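CDA peptide synthetase I (PDB 5DU9) is a nonribosomal peptide synthetase of Streptomyces coelicolor, represented here by its two-lobed condensation domain, which binds (2S)-2-amino-N-butyl-propanamide in a pocket. Local coordinates at residues Gly116-Trp121 / Phe143-Gly148; Arg124-Pro129 / Pro241-Leu246; Arg66-Glu71 / Tyr76-Pro81. The protein carries 1 engineered substitution. All blocks are in the same frame, centred on the assembly; numbering follows the deposited sequence.

Interaction 1: residues Gly116-Trp121 / Phe143-Gly148; sequences GEAQRW and FTLGGG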
# COMPACT_ATOMS: atom_id res chain seq x y z
N GLY A 116 -5.14 17.41 -13.63
CA GLY A 116 -3.96 18.01 -13.02
C GLY A 116 -4.29 18.79 -11.76
O GLY A 116 -3.56 18.72 -10.77
N GLU A 117 -5.38 19.54 -11.79
CA GLU A 117 -5.80 20.31 -10.63
C GLU A 117 -6.18 19.40 -9.47
O GLU A 117 -5.92 19.72 -8.31
CB GLU A 117 -6.98 21.22 -10.98
CG GLU A 117 -6.58 22.50 -11.68
CD GLU A 117 -5.66 23.36 -10.83
OE1 GLU A 117 -6.07 23.75 -9.72
OE2 GLU A 117 -4.52 23.62 -11.27
N ALA A 118 -6.82 18.28 -9.79
CA ALA A 118 -7.20 17.31 -8.77
C ALA A 118 -5.95 16.73 -8.10
O ALA A 118 -5.91 16.58 -6.88
CB ALA A 118 -8.05 16.21 -9.37
N GLN A 119 -4.95 16.41 -8.91
CA GLN A 119 -3.70 15.84 -8.39
C GLN A 119 -3.02 16.84 -7.47
O GLN A 119 -2.53 16.48 -6.40
CB GLN A 119 -2.76 15.45 -9.53
CG GLN A 119 -1.44 14.82 -9.07
CD GLN A 119 -1.63 13.45 -8.43
OE1 GLN A 119 -2.23 12.56 -9.02
NE2 GLN A 119 -1.11 13.29 -7.22
N ARG A 120 -3.00 18.10 -7.89
CA ARG A 120 -2.40 19.17 -7.10
C ARG A 120 -3.12 19.31 -5.76
O ARG A 120 -2.49 19.52 -4.73
CB ARG A 120 -2.44 20.49 -7.87
CG ARG A 120 -1.82 21.66 -7.12
CD ARG A 120 -1.72 22.90 -7.99
NE ARG A 120 -1.33 24.07 -7.20
CZ ARG A 120 -2.14 24.71 -6.36
NH1 ARG A 120 -3.39 24.29 -6.19
NH2 ARG A 120 -1.70 25.76 -5.69
N TRP A 121 -4.45 19.18 -5.78
CA TRP A 121 -5.24 19.27 -4.56
C TRP A 121 -4.91 18.14 -3.61
O TRP A 121 -4.74 18.35 -2.40
CB TRP A 121 -6.74 19.26 -4.88
CG TRP A 121 -7.59 19.74 -3.75
CD1 TRP A 121 -8.13 20.98 -3.60
CD2 TRP A 121 -8.00 18.99 -2.60
NE1 TRP A 121 -8.85 21.05 -2.44
CE2 TRP A 121 -8.78 19.84 -1.80
CE3 TRP A 121 -7.78 17.68 -2.17
CZ2 TRP A 121 -9.35 19.43 -0.60
CZ3 TRP A 121 -8.34 17.27 -0.97
CH2 TRP A 121 -9.11 18.14 -0.20
N PHE A 143 -14.20 14.89 -6.61
CA PHE A 143 -13.95 15.83 -7.70
C PHE A 143 -14.89 15.55 -8.87
O PHE A 143 -15.10 14.39 -9.23
CB PHE A 143 -12.50 15.73 -8.18
CG PHE A 143 -11.49 16.09 -7.14
CD1 PHE A 143 -11.04 17.40 -7.02
CD2 PHE A 143 -10.96 15.13 -6.30
CE1 PHE A 143 -10.10 17.73 -6.07
CE2 PHE A 143 -10.02 15.46 -5.35
CZ PHE A 143 -9.59 16.76 -5.23
N THR A 144 -15.46 16.61 -9.43
CA THR A 144 -16.14 16.53 -10.72
C THR A 144 -15.15 16.98 -11.79
O THR A 144 -14.58 18.07 -11.68
CB THR A 144 -17.41 17.40 -10.76
OG1 THR A 144 -18.31 16.99 -9.72
CG2 THR A 144 -18.11 17.27 -12.11
N LEU A 145 -14.94 16.15 -12.81
CA LEU A 145 -13.88 16.40 -13.79
C LEU A 145 -14.38 16.81 -15.17
O LEU A 145 -13.57 17.11 -16.06
CB LEU A 145 -13.02 15.16 -13.94
CG LEU A 145 -12.33 14.65 -12.68
CD1 LEU A 145 -11.45 13.45 -13.02
CD2 LEU A 145 -11.51 15.74 -12.01
N GLY A 146 -15.69 16.83 -15.37
CA GLY A 146 -16.23 17.10 -16.69
C GLY A 146 -16.36 15.82 -17.49
O GLY A 146 -15.67 14.83 -17.22
N GLY A 147 -17.25 15.82 -18.48
CA GLY A 147 -17.59 14.61 -19.19
C GLY A 147 -18.35 13.65 -18.29
O GLY A 147 -18.53 12.48 -18.62
N GLY A 148 -18.79 14.16 -17.13
CA GLY A 148 -19.50 13.35 -16.16
C GLY A 148 -18.58 12.52 -15.28
O GLY A 148 -19.03 11.86 -14.35
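The phenyl ring of F143 meets A118 with one face and W121 with an edge, and in doing so seats helix 114-126 on strand 138-146. These elements, with strand 103-107 before them, form a beta-alpha-beta unit, whose helix packs against the sheet here. Helix and strand run close to antiparallel, at 161°, with their axes 9.8 Å apart.

F143 leaves the strand with CG anti to its own carbonyl carbon (chi1 -63°), and CB itself serves mainly to carry the ring toward the helix. At CG and CD1 the ring lies beneath the methyl of A118; CB of A118 stands 4.0 Å from the centroid of the F143 ring and close to its normal, a CH-pi contact almost over the centre. Further out, CE1 of F143 reaches both the backbone CA of A118, at 4.0 Å, and CB of W121, at 3.9 Å. So near an approach of the helix backbone is consistent with the small side chain of A118. L145 adds a looser apolar touch to the same methyl.

I106 and L108, together with L151 and Y153 of the neighbouring strand 149-157, also touch F143. The tip of F143 makes the aromatic contact: an offset edge-to-face pair with the W121 indole, the two planes 77° apart, in which CZ of F143 comes to 3.7 Å from CE3 of W121.

Interaction 2: residues Arg124-Pro129 / Pro241-Leu246; sequences RDRATP and PTVRSL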
# COMPACT_ATOMS: atom_id res chain seq x y z
N ARG A 124 -1.44 18.54 -2.01
CA ARG A 124 -1.44 19.54 -0.96
C ARG A 124 -2.15 19.02 0.29
O ARG A 124 -1.76 19.33 1.41
CB ARG A 124 -2.09 20.83 -1.46
CG ARG A 124 -1.26 21.53 -2.53
CD ARG A 124 -2.01 22.66 -3.20
NE ARG A 124 -2.19 23.81 -2.32
CZ ARG A 124 -1.30 24.78 -2.16
NH1 ARG A 124 -0.15 24.76 -2.81
NH2 ARG A 124 -1.56 25.78 -1.33
N ASP A 125 -3.18 18.20 0.10
CA ASP A 125 -3.86 17.60 1.23
C ASP A 125 -2.93 16.62 1.95
O ASP A 125 -2.84 16.62 3.17
CB ASP A 125 -5.13 16.88 0.79
CG ASP A 125 -5.90 16.30 1.97
OD1 ASP A 125 -6.71 17.03 2.56
OD2 ASP A 125 -5.67 15.12 2.30
N ARG A 126 -2.23 15.81 1.16
CA ARG A 126 -1.33 14.79 1.69
C ARG A 126 -0.19 15.42 2.50
O ARG A 126 0.40 14.77 3.35
CB ARG A 126 -0.78 13.93 0.54
CG ARG A 126 0.55 13.23 0.82
CD ARG A 126 0.85 12.17 -0.24
NE ARG A 126 1.39 12.72 -1.49
CZ ARG A 126 2.64 12.54 -1.93
NH1 ARG A 126 3.52 11.81 -1.25
NH2 ARG A 126 3.01 13.09 -3.08
N ALA A 127 0.08 16.69 2.23
CA ALA A 127 1.14 17.42 2.93
C ALA A 127 0.64 18.03 4.24
O ALA A 127 1.42 18.64 4.98
CB ALA A 127 1.70 18.51 2.03
N THR A 128 -0.64 17.86 4.54
CA THR A 128 -1.25 18.44 5.72
C THR A 128 -1.16 17.49 6.92
O THR A 128 -1.71 16.39 6.86
CB THR A 128 -2.73 18.80 5.47
OG1 THR A 128 -2.83 19.69 4.35
CG2 THR A 128 -3.34 19.48 6.69
N PRO A 129 -0.48 17.91 8.00
CA PRO A 129 -0.41 17.01 9.16
C PRO A 129 -1.77 16.75 9.80
O PRO A 129 -2.61 17.66 9.86
CB PRO A 129 0.50 17.77 10.14
CG PRO A 129 1.20 18.79 9.32
CD PRO A 129 0.25 19.16 8.23
N PRO A 241 7.08 10.35 -0.29
CA PRO A 241 7.75 10.24 -1.60
C PRO A 241 7.30 11.27 -2.63
O PRO A 241 6.18 11.79 -2.57
CB PRO A 241 7.37 8.84 -2.06
CG PRO A 241 6.03 8.60 -1.44
CD PRO A 241 6.11 9.26 -0.09
N THR A 242 8.20 11.55 -3.56
CA THR A 242 7.83 12.11 -4.84
C THR A 242 7.30 10.95 -5.66
O THR A 242 7.95 9.91 -5.73
CB THR A 242 9.01 12.77 -5.55
OG1 THR A 242 9.52 13.83 -4.74
CG2 THR A 242 8.60 13.31 -6.91
N VAL A 243 6.12 11.11 -6.25
CA VAL A 243 5.45 10.00 -6.92
C VAL A 243 5.34 10.28 -8.41
O VAL A 243 4.84 11.33 -8.83
CB VAL A 243 4.04 9.76 -6.33
CG1 VAL A 243 3.38 8.56 -7.00
CG2 VAL A 243 4.12 9.54 -4.83
N ARG A 244 5.82 9.33 -9.21
CA ARG A 244 5.66 9.39 -10.66
C ARG A 244 4.95 8.14 -11.12
O ARG A 244 5.34 7.01 -10.78
CB ARG A 244 7.01 9.56 -11.36
CG ARG A 244 7.62 10.95 -11.17
CD ARG A 244 6.77 12.05 -11.81
NE ARG A 244 7.34 13.38 -11.61
CZ ARG A 244 7.06 14.17 -10.58
NH1 ARG A 244 6.23 13.78 -9.62
NH2 ARG A 244 7.63 15.37 -10.50
N SER A 245 3.90 8.34 -11.90
CA SER A 245 3.00 7.26 -12.28
C SER A 245 3.04 7.04 -13.78
O SER A 245 3.03 7.99 -14.56
CB SER A 245 1.58 7.57 -11.81
OG SER A 245 0.71 6.48 -12.05
N LEU A 246 3.08 5.77 -14.18
CA LEU A 246 3.12 5.40 -15.59
C LEU A 246 2.00 4.41 -15.88
O LEU A 246 1.95 3.35 -15.27
CB LEU A 246 4.47 4.80 -15.96
CG LEU A 246 4.62 4.21 -17.37
CD1 LEU A 246 4.37 5.28 -18.42
CD2 LEU A 246 6.00 3.60 -17.54
O HOH W 1 4.61 13.57 -5.82
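R126 reaches from the C-terminal end of helix 114-126 to the backbone of P241, so that a long side chain spans a pair of segments whose nearest CA atoms are 10.7 Å apart. Its chain runs extended through chi2 and then bends at chi3 (80°), which turns the guanidinium edge-on to the proline carbonyl. NH1 of R126 donates to O of P241 at 3.0 Å in a nearly straight bond (167° at the hydrogen). The acceptor lies in the guanidinium plane, and the donor in the plane of the carbonyl. NH2 of R126 adds a weak second bond to the same oxygen, at 3.5 Å. Apolar atoms flank the group: CD of P241 is 3.8 Å from NH1 of R126, and CG2 of V243 is 4.1 Å from NH2.

Strand 242-248 is an outermost strand of its sheet, and V243 N gives its proton to a water at 2.9 Å. That water also accepts, weakly, from NH2 of R126, so it bridges the guanidinium to the backbone of the outermost strand. The contact crosses between the two lobes of the condensation-domain fold, and S386 touches both R126 and P241.

The carbonyl O of V243 is supplied by NH1 of R244, at 2.9 Å from above the carbonyl plane. NH2 of R126 has a further, long and weak ion pair with D123, while the neighbouring D125 forms a salt bridge with R33.

Interaction 3: residues Arg66-Glu71 / Tyr76-Pro81; sequences RFLTDE and YRAYCP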
# COMPACT_ATOMS: atom_id res chain seq x y z
N ARG A 66 -8.96 7.84 17.65
CA ARG A 66 -7.83 8.72 17.91
C ARG A 66 -6.83 7.97 18.77
O ARG A 66 -7.12 6.87 19.26
CB ARG A 66 -8.28 10.01 18.59
CG ARG A 66 -8.91 9.81 19.96
CD ARG A 66 -9.46 11.13 20.43
NE ARG A 66 -9.85 11.13 21.83
CZ ARG A 66 -9.71 12.18 22.64
NH1 ARG A 66 -9.19 13.31 22.20
NH2 ARG A 66 -10.10 12.09 23.91
N PHE A 67 -5.66 8.56 18.96
CA PHE A 67 -4.59 7.92 19.70
C PHE A 67 -4.06 8.83 20.79
O PHE A 67 -3.71 9.99 20.53
CB PHE A 67 -3.48 7.49 18.74
CG PHE A 67 -3.94 6.50 17.71
CD1 PHE A 67 -4.63 6.93 16.59
CD2 PHE A 67 -3.73 5.15 17.89
CE1 PHE A 67 -5.09 6.02 15.66
CE2 PHE A 67 -4.18 4.23 16.97
CZ PHE A 67 -4.86 4.67 15.84
N LEU A 68 -4.02 8.30 22.00
CA LEU A 68 -3.62 9.05 23.18
C LEU A 68 -2.51 8.30 23.91
O LEU A 68 -2.22 7.15 23.57
CB LEU A 68 -4.83 9.25 24.11
CG LEU A 68 -6.08 9.84 23.46
CD1 LEU A 68 -7.28 9.67 24.36
CD2 LEU A 68 -5.86 11.31 23.13
N THR A 69 -1.90 8.95 24.89
CA THR A 69 -0.87 8.32 25.71
C THR A 69 -1.35 8.20 27.15
O THR A 69 -2.06 9.08 27.64
CB THR A 69 0.45 9.11 25.68
OG1 THR A 69 0.19 10.48 26.02
CG2 THR A 69 1.09 9.04 24.31
N ASP A 70 -0.97 7.12 27.82
CA ASP A 70 -1.36 6.93 29.21
C ASP A 70 -0.34 7.59 30.13
O ASP A 70 0.55 8.32 29.68
CB ASP A 70 -1.52 5.44 29.55
CG ASP A 70 -0.25 4.63 29.34
OD1 ASP A 70 0.86 5.20 29.40
OD2 ASP A 70 -0.37 3.41 29.13
N GLU A 71 -0.46 7.34 31.43
CA GLU A 71 0.38 7.99 32.43
C GLU A 71 1.84 7.56 32.32
O GLU A 71 2.74 8.28 32.75
CB GLU A 71 -0.15 7.71 33.84
CG GLU A 71 -1.48 8.40 34.16
CD GLU A 71 -2.66 7.84 33.37
OE1 GLU A 71 -2.55 6.72 32.83
OE2 GLU A 71 -3.69 8.53 33.29
N TYR A 76 -2.40 4.37 23.30
CA TYR A 76 -3.58 3.53 23.17
C TYR A 76 -4.55 4.19 22.19
O TYR A 76 -4.41 5.37 21.87
CB TYR A 76 -4.26 3.29 24.53
CG TYR A 76 -4.85 4.51 25.21
CD1 TYR A 76 -6.14 4.93 24.94
CD2 TYR A 76 -4.12 5.21 26.16
CE1 TYR A 76 -6.69 6.03 25.58
CE2 TYR A 76 -4.66 6.31 26.81
CZ TYR A 76 -5.95 6.71 26.52
OH TYR A 76 -6.49 7.81 27.16
N ARG A 77 -5.51 3.41 21.70
CA ARG A 77 -6.50 3.90 20.76
C ARG A 77 -7.84 4.10 21.45
O ARG A 77 -8.28 3.25 22.23
CB ARG A 77 -6.64 2.92 19.58
CG ARG A 77 -7.64 3.36 18.53
CD ARG A 77 -7.69 2.37 17.37
NE ARG A 77 -8.13 1.04 17.81
CZ ARG A 77 -9.40 0.72 18.06
NH1 ARG A 77 -10.36 1.63 17.93
NH2 ARG A 77 -9.71 -0.51 18.45
N ALA A 78 -8.48 5.23 21.16
CA ALA A 78 -9.78 5.57 21.73
C ALA A 78 -10.82 5.69 20.62
O ALA A 78 -10.58 6.31 19.59
CB ALA A 78 -9.70 6.86 22.52
N TYR A 79 -11.98 5.08 20.84
CA TYR A 79 -13.06 5.05 19.86
C TYR A 79 -14.03 6.21 20.07
O TYR A 79 -14.56 6.39 21.17
CB TYR A 79 -13.79 3.70 19.95
CG TYR A 79 -15.05 3.58 19.12
CD1 TYR A 79 -15.05 3.88 17.76
CD2 TYR A 79 -16.24 3.15 19.70
CE1 TYR A 79 -16.20 3.75 17.01
CE2 TYR A 79 -17.39 3.02 18.95
CZ TYR A 79 -17.37 3.32 17.61
OH TYR A 79 -18.52 3.20 16.86
N CYS A 80 -14.26 6.98 19.01
CA CYS A 80 -15.09 8.18 19.06
C CYS A 80 -16.13 8.21 17.94
O CYS A 80 -15.86 8.75 16.87
CB CYS A 80 -14.21 9.43 18.97
SG CYS A 80 -12.94 9.56 20.25
N PRO A 81 -17.32 7.64 18.19
CA PRO A 81 -18.38 7.68 17.17
C PRO A 81 -18.68 9.09 16.66
O PRO A 81 -18.42 10.06 17.37
CB PRO A 81 -19.59 7.11 17.91
CG PRO A 81 -19.02 6.23 18.95
CD PRO A 81 -17.71 6.85 19.36
O HOH W 2 -4.97 9.45 28.27
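R66 and A78 pair through their backbones, as do L68 and Y76, each couple exchanging two hydrogen bonds; the shortest runs from N of Y76 to O of L68, at 2.8 Å. Between them F67 and R77 form the non-hydrogen-bonded pair, with CA-H...O contacts from R77 to O of R66 and from F67 to O of Y76.

CH-pi contacts occur on both faces. On one, CG of R77 sits over the F67 ring, 4.3 Å from its centroid. On the other, L68 CB lies over the ring of Y76, 4.1 Å from its centroid; a chi1 of 65°, with CG between backbone N and carbonyl carbon, folds that ring across the strand. On this face too, CD1 of L68 makes apolar contact with CB of A78 at 4.1 Å. NE of R66 lies 3.8 Å from SG of C80.

A water donates to O of T69 and lies so close to Y76 OH that this second leg is doubtful. Outside the hairpin strands, R66 NH1 bonds the carbonyl of D133, R77 NH1 reaches S65 and E61, and D70 OD1 accepts from N of R74. Antiparallel strands crossing at 133° and joined by a short turn make a strongly twisted beta hairpin.

How the interactions relate
Helix 114-126 serves both interaction 1 and interaction 2, whose centres are 16 Å apart: its earlier turns pack on the sheet of their own lobe, and R126 at its end reaches the outermost strand of the other. Interaction 2 is the one nearer the bound (2S)-2-amino-N-butyl-propanamide, the side chain of P241 lying about 9 Å from it, and S386 beside that contact precedes the pocket residue S387. Interaction 3, closed earlier in the chain, is separate: its nearest atoms are about 12 Å from interaction 2 and about 20 Å from interaction 1. Its F67 side chain nevertheless comes to about 12 Å from the ligand and touches I159, next to the pocket residue H158.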